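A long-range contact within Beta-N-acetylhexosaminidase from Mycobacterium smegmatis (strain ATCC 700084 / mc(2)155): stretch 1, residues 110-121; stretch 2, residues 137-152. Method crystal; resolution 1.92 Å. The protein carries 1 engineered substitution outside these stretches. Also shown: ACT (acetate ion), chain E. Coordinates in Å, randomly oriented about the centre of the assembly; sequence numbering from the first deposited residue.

Stretch 1, residues 110-121: VSRLASLIGSQP
Stretch 2 (137-152) GIALDRGRKMRDLGVT

A short helical turn with its flanking segments (110-121) packs against one side of a longer helix, which begins before Gly137 and runs through Arg147, and against the residues just beyond it, burying 556 Å² in all. The first stretch leaves a strand at Val110-Ser111, makes a type I turn from Ser111 to Ala114 (Ala114 N to Ser111 O, 3.1 Å), and winds from the N-cap Leu113 through helix 114-117. Gly118, the first residue past the helix, leaves helical angles at phi/psi 93/160, where a CB would jam against the preceding carbonyl; beyond it the chain is extended. The backbones come nearest at Ile117-Lys145 (CA-CA 6.1 Å) and stand wider at Gln120-Ile138 (CA-CA 8.5 Å), so later residues of stretch 1 lie beside earlier residues of stretch 2.

Ile117 (chi1 p, chi2 t) is the main bump, with 117 Å² covered. It fills a hollow walled by Arg142, Lys145, Met146 and Leu149: its CG2 lies 3.6 Å from Lys145 CB and 3.8 Å from Leu149 CD1, while its CD1 is 3.5 Å from Arg142 NH2 and 4.3 Å from the CG of selenomethionine Met146. Leu149 (m, t) also meets Leu116 (m, t) at the exposed margin, CD1 to CD1 4.0 Å. Deeper, Leu113 (m, t) places CD1 3.8 Å from Met146 CG and 4.0 Å from Val151 CG2. Val151 is carried there after a Schellman motif: Gly150 takes phi/psi 91/6, and Val151 N bonds back to Met146 O (3.0 Å).

The CA-to-CB bond of Arg142 (m, t, p, chi4 75°) points toward stretch 1, and the residue is nearly as covered, at 116 Å². Its guanidinium is sandwiched, with Ile117 CD1 over one face and Gln120 CB over the opposite face, leaving the edge for polar partners. There Gly118 O accepts a forked pair of hydrogen bonds, from Arg142 NH1 at 2.9 Å and Arg142 NH2 at 3.0 Å, tying the residue after the short helix to the long one. Gln120 (t, t, chi3 -80°) brings OE1 within 3.2 Å of Arg142 CD and 3.7 Å of Ile138 CG2; Gln120 NE2 donates to Pro121 O (2.9 Å), the carbonyl of the next residue. A water accepts from Arg142 NE (2.8 Å) and lies 3.2 Å from Gln120 OE1, bridging the two side chains.

Lys145, extended (m, t, t, t), runs past Ile117 to a weak hydrogen bond from NZ to Ile117 O (3.5 Å). An acetate, probably from the crystallisation liquor, joins the two basic side chains, accepting from Lys145 NZ at its O (2.7 Å) and from Arg142 NH1 at its OXT (2.8 Å).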

ATOM      1  N   VAL A 110      14.343  -3.431   4.496  1.00 18.53           N
ATOM      2  CA  VAL A 110      13.120  -3.914   3.864  1.00 16.26           C
ATOM      3  C   VAL A 110      13.301  -4.112   2.362  1.00 18.20           C
ATOM      4  O   VAL A 110      13.015  -3.229   1.555  1.00 16.12           O
ATOM      5  CB  VAL A 110      11.942  -2.957   4.140  1.00 17.84           C
ATOM      6  CG1 VAL A 110      10.641  -3.543   3.613  1.00 19.03           C
ATOM      7  CG2 VAL A 110      11.824  -2.720   5.641  1.00 17.59           C
ATOM      8  N   SER A 111      13.759  -5.296   1.988  1.00 16.69           N
ATOM      9  CA  SER A 111      14.142  -5.545   0.608  1.00 19.37           C
ATOM     10  C   SER A 111      13.849  -7.005   0.280  1.00 22.00           C
ATOM     11  O   SER A 111      14.764  -7.819   0.139  1.00 17.70           O
ATOM     12  CB  SER A 111      15.626  -5.228   0.440  1.00 19.27           C
ATOM     13  OG  SER A 111      16.014  -5.200  -0.919  1.00 22.35           O
ATOM     14  N   ARG A 112      12.565  -7.334   0.161  1.00 19.80           N
ATOM     15  CA  ARG A 112      12.156  -8.735   0.022  1.00 17.54           C
ATOM     16  C   ARG A 112      12.666  -9.390  -1.268  1.00 19.83           C
ATOM     17  O   ARG A 112      12.738 -10.608  -1.352  1.00 19.49           O
ATOM     18  CB  ARG A 112      10.629  -8.857   0.123  1.00 20.48           C
ATOM     19  CG  ARG A 112      10.022  -8.219   1.386  1.00 29.60           C
ATOM     20  CD  ARG A 112      10.779  -8.591   2.663  1.00 31.35           C
ATOM     21  NE  ARG A 112      10.116  -8.082   3.872  1.00 29.69           N
ATOM     22  CZ  ARG A 112      10.747  -7.564   4.922  1.00 31.98           C
ATOM     23  NH1 ARG A 112      12.068  -7.472   4.933  1.00 33.18           N
ATOM     24  NH2 ARG A 112      10.054  -7.135   5.968  1.00 39.63           N
ATOM     25  N   LEU A 113      13.048  -8.586  -2.260  1.00 15.14           N
ATOM     26  CA  LEU A 113      13.561  -9.143  -3.518  1.00 17.31           C
ATOM     27  C   LEU A 113      15.093  -9.114  -3.655  1.00 17.96           C
ATOM     28  O   LEU A 113      15.640  -9.457  -4.716  1.00 20.27           O
ATOM     29  CB  LEU A 113      12.907  -8.440  -4.707  1.00 13.15           C
ATOM     30  CG  LEU A 113      11.375  -8.497  -4.752  1.00 16.26           C
ATOM     31  CD1 LEU A 113      10.860  -7.730  -5.977  1.00 18.82           C
ATOM     32  CD2 LEU A 113      10.892  -9.949  -4.774  1.00 14.58           C
ATOM     33  N   ALA A 114      15.788  -8.737  -2.587  1.00 18.38           N
ATOM     34  CA  ALA A 114      17.254  -8.565  -2.640  1.00 19.55           C
ATOM     35  C   ALA A 114      18.030  -9.770  -3.169  1.00 17.30           C
ATOM     36  O   ALA A 114      19.072  -9.608  -3.806  1.00 21.13           O
ATOM     37  CB  ALA A 114      17.809  -8.136  -1.283  1.00 17.54           C
ATOM     38  N   SER A 115      17.540 -10.974  -2.895  1.00 20.26           N
ATOM     39  CA  SER A 115      18.247 -12.183  -3.323  1.00 23.94           C
ATOM     40  C   SER A 115      18.253 -12.294  -4.847  1.00 19.61           C
ATOM     41  O   SER A 115      19.133 -12.939  -5.434  1.00 17.70           O
ATOM     42  CB  SER A 115      17.609 -13.429  -2.701  1.00 22.26           C
ATOM     43  OG  SER A 115      16.253 -13.527  -3.090  1.00 23.40           O
ATOM     44  N   LEU A 116      17.279 -11.644  -5.484  1.00 14.92           N
ATOM     45  CA  LEU A 116      17.134 -11.696  -6.940  1.00 15.97           C
ATOM     46  C   LEU A 116      17.569 -10.413  -7.639  1.00 20.04           C
ATOM     47  O   LEU A 116      18.036 -10.444  -8.773  1.00 17.83           O
ATOM     48  CB  LEU A 116      15.677 -12.008  -7.321  1.00 16.02           C
ATOM     49  CG  LEU A 116      15.155 -13.402  -6.964  1.00 17.56           C
ATOM     50  CD1 LEU A 116      13.632 -13.447  -7.108  1.00 16.36           C
ATOM     51  CD2 LEU A 116      15.783 -14.463  -7.841  1.00 17.94           C
ATOM     52  N   ILE A 117      17.396  -9.268  -6.989  1.00 19.22           N
ATOM     53  CA  ILE A 117      17.687  -8.016  -7.680  1.00 16.42           C
ATOM     54  C   ILE A 117      18.900  -7.274  -7.111  1.00 18.84           C
ATOM     55  O   ILE A 117      19.258  -6.201  -7.601  1.00 17.93           O
ATOM     56  CB  ILE A 117      16.453  -7.072  -7.765  1.00 16.22           C
ATOM     57  CG1 ILE A 117      16.099  -6.488  -6.389  1.00 17.50           C
ATOM     58  CG2 ILE A 117      15.257  -7.793  -8.398  1.00 16.37           C
ATOM     59  CD1 ILE A 117      15.056  -5.342  -6.471  1.00 18.16           C
ATOM     60  N   GLY A 118      19.525  -7.853  -6.089  1.00 18.52           N
ATOM     61  CA  GLY A 118      20.677  -7.245  -5.445  1.00 18.79           C
ATOM     62  C   GLY A 118      20.251  -6.416  -4.248  1.00 19.10           C
ATOM     63  O   GLY A 118      19.102  -6.002  -4.149  1.00 17.22           O
ATOM     64  N   SER A 119      21.166  -6.147  -3.336  1.00 20.76           N
ATOM     65  CA  SER A 119      20.818  -5.289  -2.211  1.00 24.75           C
ATOM     66  C   SER A 119      21.039  -3.808  -2.547  1.00 26.18           C
ATOM     67  O   SER A 119      21.781  -3.463  -3.465  1.00 22.26           O
ATOM     68  CB  SER A 119      21.612  -5.681  -0.970  1.00 29.39           C
ATOM     69  OG  SER A 119      22.974  -5.394  -1.165  1.00 28.50           O
ATOM     70  N   GLN A 120      20.379  -2.940  -1.793  1.00 19.53           N
ATOM     71  CA  GLN A 120      20.496  -1.499  -1.953  1.00 18.04           C
ATOM     72  C   GLN A 120      20.660  -0.941  -0.550  1.00 19.65           C
ATOM     73  O   GLN A 120      20.088  -1.487   0.400  1.00 17.88           O
ATOM     74  CB  GLN A 120      19.212  -0.965  -2.588  1.00 18.51           C
ATOM     75  CG  GLN A 120      19.108   0.551  -2.733  1.00 20.61           C
ATOM     76  CD  GLN A 120      17.671   1.007  -2.714  1.00 19.82           C
ATOM     77  OE1 GLN A 120      16.965   0.926  -3.726  1.00 19.77           O
ATOM     78  NE2 GLN A 120      17.215   1.465  -1.553  1.00 18.26           N
ATOM     79  N   PRO A 121      21.451   0.137  -0.398  1.00 19.45           N
ATOM     80  CA  PRO A 121      21.502   0.805   0.910  1.00 22.76           C
ATOM     81  C   PRO A 121      20.113   1.270   1.365  1.00 18.60           C
ATOM     82  O   PRO A 121      19.204   1.441   0.552  1.00 19.87           O
ATOM     83  CB  PRO A 121      22.407   2.016   0.646  1.00 21.54           C
ATOM     84  CG  PRO A 121      23.297   1.568  -0.476  1.00 25.98           C
ATOM     85  CD  PRO A 121      22.416   0.714  -1.354  1.00 22.60           C
ATOM     86  N   GLY A 137      18.076   7.092 -10.609  1.00 15.34           N
ATOM     87  CA  GLY A 137      18.661   6.031 -11.418  1.00 19.30           C
ATOM     88  C   GLY A 137      18.648   4.682 -10.723  1.00 18.75           C
ATOM     89  O   GLY A 137      18.430   3.649 -11.354  1.00 14.82           O
ATOM     90  N   ILE A 138      18.893   4.681  -9.417  1.00 17.01           N
ATOM     91  CA  ILE A 138      18.851   3.440  -8.654  1.00 18.95           C
ATOM     92  C   ILE A 138      17.437   2.852  -8.653  1.00 18.10           C
ATOM     93  O   ILE A 138      17.252   1.649  -8.881  1.00 17.25           O
ATOM     94  CB  ILE A 138      19.330   3.664  -7.218  1.00 18.13           C
ATOM     95  CG1 ILE A 138      20.837   3.922  -7.207  1.00 16.78           C
ATOM     96  CG2 ILE A 138      19.000   2.461  -6.358  1.00 15.87           C
ATOM     97  CD1 ILE A 138      21.383   4.350  -5.843  1.00 21.73           C
ATOM     98  N   ALA A 139      16.440   3.706  -8.413  1.00 19.06           N
ATOM     99  CA  ALA A 139      15.046   3.279  -8.387  1.00 15.89           C
ATOM    100  C   ALA A 139      14.573   2.798  -9.754  1.00 15.31           C
ATOM    101  O   ALA A 139      13.828   1.821  -9.852  1.00 16.80           O
ATOM    102  CB  ALA A 139      14.145   4.414  -7.886  1.00 14.31           C
ATOM    103  N   LEU A 140      14.998   3.494 -10.803  1.00 15.38           N
ATOM    104  CA  LEU A 140      14.696   3.072 -12.167  1.00 17.17           C
ATOM    105  C   LEU A 140      15.256   1.682 -12.461  1.00 15.26           C
ATOM    106  O   LEU A 140      14.542   0.803 -12.942  1.00 15.13           O
ATOM    107  CB  LEU A 140      15.263   4.078 -13.179  1.00 17.08           C
ATOM    108  CG  LEU A 140      15.031   3.722 -14.658  1.00 18.20           C
ATOM    109  CD1 LEU A 140      13.534   3.601 -14.997  1.00 16.56           C
ATOM    110  CD2 LEU A 140      15.701   4.739 -15.577  1.00 22.34           C
ATOM    111  N   ASP A 141      16.542   1.488 -12.191  1.00 15.59           N
ATOM    112  CA  ASP A 141      17.182   0.191 -12.412  1.00 14.73           C
ATOM    113  C   ASP A 141      16.493  -0.925 -11.647  1.00 18.37           C
ATOM    114  O   ASP A 141      16.250  -2.007 -12.188  1.00 14.20           O
ATOM    115  CB  ASP A 141      18.666   0.240 -12.020  1.00 18.55           C
ATOM    116  CG  ASP A 141      19.518   1.018 -13.022  1.00 29.31           C
ATOM    117  OD1 ASP A 141      19.051   1.278 -14.155  1.00 28.53           O
ATOM    118  OD2 ASP A 141      20.669   1.361 -12.676  1.00 29.19           O
ATOM    119  N   ARG A 142      16.176  -0.672 -10.381  1.00 12.50           N
ATOM    120  CA  ARG A 142      15.542  -1.705  -9.567  1.00 15.67           C
ATOM    121  C   ARG A 142      14.090  -1.947  -9.947  1.00 13.00           C
ATOM    122  O   ARG A 142      13.618  -3.075  -9.915  1.00 11.76           O
ATOM    123  CB  ARG A 142      15.694  -1.396  -8.079  1.00 12.27           C
ATOM    124  CG  ARG A 142      17.145  -1.522  -7.633  1.00 15.69           C
ATOM    125  CD  ARG A 142      17.336  -1.042  -6.203  1.00 17.70           C
ATOM    126  NE  ARG A 142      16.846  -1.989  -5.200  1.00 15.95           N
ATOM    127  CZ  ARG A 142      17.483  -3.113  -4.870  1.00 18.22           C
ATOM    128  NH1 ARG A 142      18.598  -3.457  -5.502  1.00 17.33           N
ATOM    129  NH2 ARG A 142      17.001  -3.903  -3.914  1.00 18.23           N
ATOM    130  N   GLY A 143      13.393  -0.890 -10.333  1.00 14.80           N
ATOM    131  CA  GLY A 143      12.053  -1.024 -10.880  1.00 12.32           C
ATOM    132  C   GLY A 143      11.995  -1.944 -12.095  1.00 14.23           C
ATOM    133  O   GLY A 143      11.092  -2.764 -12.215  1.00 12.96           O
ATOM    134  N   ARG A 144      12.947  -1.800 -13.011  1.00 11.01           N
ATOM    135  CA  ARG A 144      12.979  -2.659 -14.188  1.00 14.44           C
ATOM    136  C   ARG A 144      13.226  -4.096 -13.771  1.00 13.67           C
ATOM    137  O   ARG A 144      12.641  -5.014 -14.337  1.00 12.71           O
ATOM    138  CB  ARG A 144      14.051  -2.186 -15.173  1.00 14.08           C
ATOM    139  CG  ARG A 144      13.673  -0.900 -15.891  1.00 14.35           C
ATOM    140  CD  ARG A 144      14.845  -0.292 -16.624  1.00 15.51           C
ATOM    141  NE  ARG A 144      14.445   0.924 -17.339  1.00 16.95           N
ATOM    142  CZ  ARG A 144      15.289   1.800 -17.862  1.00 15.11           C
ATOM    143  NH1 ARG A 144      16.598   1.606 -17.743  1.00 13.80           N
ATOM    144  NH2 ARG A 144      14.825   2.878 -18.496  1.00 14.47           N
ATOM    145  N   LYS A 145      14.088  -4.288 -12.772  1.00 12.54           N
ATOM    146  CA  LYS A 145      14.384  -5.632 -12.273  1.00 14.68           C
ATOM    147  C   LYS A 145      13.149  -6.248 -11.632  1.00 17.62           C
ATOM    148  O   LYS A 145      12.923  -7.449 -11.757  1.00 15.38           O
ATOM    149  CB  LYS A 145      15.578  -5.625 -11.309  1.00 10.85           C
ATOM    150  CG  LYS A 145      16.928  -5.385 -11.980  1.00 12.78           C
ATOM    151  CD  LYS A 145      18.016  -5.158 -10.932  1.00 14.62           C
ATOM    152  CE  LYS A 145      19.355  -4.806 -11.552  1.00 18.54           C
ATOM    153  NZ  LYS A 145      20.450  -4.734 -10.516  1.00 18.76           N
HETATM  154  N   MSE A 146      12.342  -5.426 -10.964  1.00 14.16           N
HETATM  155  CA  MSE A 146      11.054  -5.883 -10.427  1.00 15.49           C
HETATM  156  C   MSE A 146      10.039  -6.242 -11.510  1.00 15.98           C
HETATM  157  O   MSE A 146       9.338  -7.244 -11.400  1.00 15.72           O
HETATM  158  CB  MSE A 146      10.432  -4.804  -9.515  1.00 14.21           C
HETATM  159  CG  MSE A 146      11.165  -4.631  -8.214  1.00 21.78           C
HETATM  160 SE   MSE A 146      10.326  -3.193  -7.198  0.80 24.72          SE
HETATM  161  CE  MSE A 146      11.926  -2.094  -6.889  1.00 14.00           C
ATOM    162  N   ARG A 147       9.950  -5.408 -12.543  1.00 13.97           N
ATOM    163  CA  ARG A 147       9.081  -5.688 -13.682  1.00 12.29           C
ATOM    164  C   ARG A 147       9.428  -7.029 -14.324  1.00 15.20           C
ATOM    165  O   ARG A 147       8.535  -7.788 -14.679  1.00 14.03           O
ATOM    166  CB  ARG A 147       9.212  -4.605 -14.753  1.00 12.16           C
ATOM    167  CG  ARG A 147       8.669  -3.225 -14.392  1.00 13.04           C
ATOM    168  CD  ARG A 147       7.179  -3.216 -14.085  1.00 15.00           C
ATOM    169  NE  ARG A 147       6.300  -3.746 -15.134  1.00 15.98           N
ATOM    170  CZ  ARG A 147       6.005  -3.129 -16.275  1.00 19.23           C
ATOM    171  NH1 ARG A 147       6.590  -1.973 -16.582  1.00 18.60           N
ATOM    172  NH2 ARG A 147       5.154  -3.695 -17.134  1.00 18.01           N
ATOM    173  N   ASP A 148      10.723  -7.305 -14.495  1.00 14.08           N
ATOM    174  CA  ASP A 148      11.173  -8.586 -15.062  1.00 15.60           C
ATOM    175  C   ASP A 148      10.630  -9.775 -14.265  1.00 19.98           C
ATOM    176  O   ASP A 148      10.397 -10.865 -14.806  1.00 18.28           O
ATOM    177  CB  ASP A 148      12.700  -8.668 -15.075  1.00 20.09           C
ATOM    178  CG  ASP A 148      13.308  -8.250 -16.394  1.00 27.00           C
ATOM    179  OD1 ASP A 148      12.642  -8.398 -17.448  1.00 27.36           O
ATOM    180  OD2 ASP A 148      14.475  -7.795 -16.376  1.00 25.39           O
ATOM    181  N   LEU A 149      10.420  -9.556 -12.975  1.00 11.70           N
ATOM    182  CA  LEU A 149       9.923 -10.613 -12.098  1.00 14.01           C
ATOM    183  C   LEU A 149       8.402 -10.637 -12.009  1.00 12.79           C
ATOM    184  O   LEU A 149       7.836 -11.460 -11.291  1.00 15.85           O
ATOM    185  CB  LEU A 149      10.524 -10.464 -10.689  1.00 16.41           C
ATOM    186  CG  LEU A 149      12.042 -10.615 -10.586  1.00 14.76           C
ATOM    187  CD1 LEU A 149      12.522 -10.245  -9.182  1.00 17.27           C
ATOM    188  CD2 LEU A 149      12.469 -12.051 -10.909  1.00 14.19           C
ATOM    189  N   GLY A 150       7.727  -9.749 -12.732  1.00 15.68           N
ATOM    190  CA  GLY A 150       6.268  -9.744 -12.705  1.00 13.50           C
ATOM    191  C   GLY A 150       5.640  -8.849 -11.651  1.00 15.68           C
ATOM    192  O   GLY A 150       4.415  -8.857 -11.473  1.00 16.60           O
ATOM    193  N   VAL A 151       6.459  -8.068 -10.952  1.00 15.22           N
ATOM    194  CA  VAL A 151       5.934  -7.142  -9.946  1.00 16.31           C
ATOM    195  C   VAL A 151       5.286  -5.949 -10.650  1.00 13.96           C
ATOM    196  O   VAL A 151       5.841  -5.439 -11.617  1.00 16.07           O
ATOM    197  CB  VAL A 151       7.069  -6.664  -9.012  1.00 17.69           C
ATOM    198  CG1 VAL A 151       6.608  -5.491  -8.130  1.00 19.22           C
ATOM    199  CG2 VAL A 151       7.564  -7.823  -8.158  1.00 15.24           C
ATOM    200  N   THR A 152       4.119  -5.513 -10.166  1.00 15.54           N
ATOM    201  CA  THR A 152       3.443  -4.315 -10.693  1.00 15.01           C
ATOM    202  C   THR A 152       3.351  -3.138  -9.713  1.00 13.11           C
ATOM    203  O   THR A 152       3.178  -1.969 -10.121  1.00 11.64           O
ATOM    204  CB  THR A 152       2.037  -4.643 -11.250  1.00 13.12           C
ATOM    205  OG1 THR A 152       1.146  -5.011 -10.187  1.00 13.75           O
ATOM    206  CG2 THR A 152       2.122  -5.788 -12.236  1.00 12.88           C
TER
HETATM  207  C   ACT E 402      20.383  -1.687  -8.359  1.00 35.58           C
HETATM  208  O   ACT E 402      20.140  -2.355  -9.388  1.00 38.32           O
HETATM  209  OXT ACT E 402      20.409  -2.332  -7.290  1.00 30.44           O
HETATM  210  CH3 ACT E 402      20.603  -0.204  -8.411  1.00 28.52           C
HETATM  211  O   HOH W   1      14.772  -1.369  -3.458  1.00 26.50           O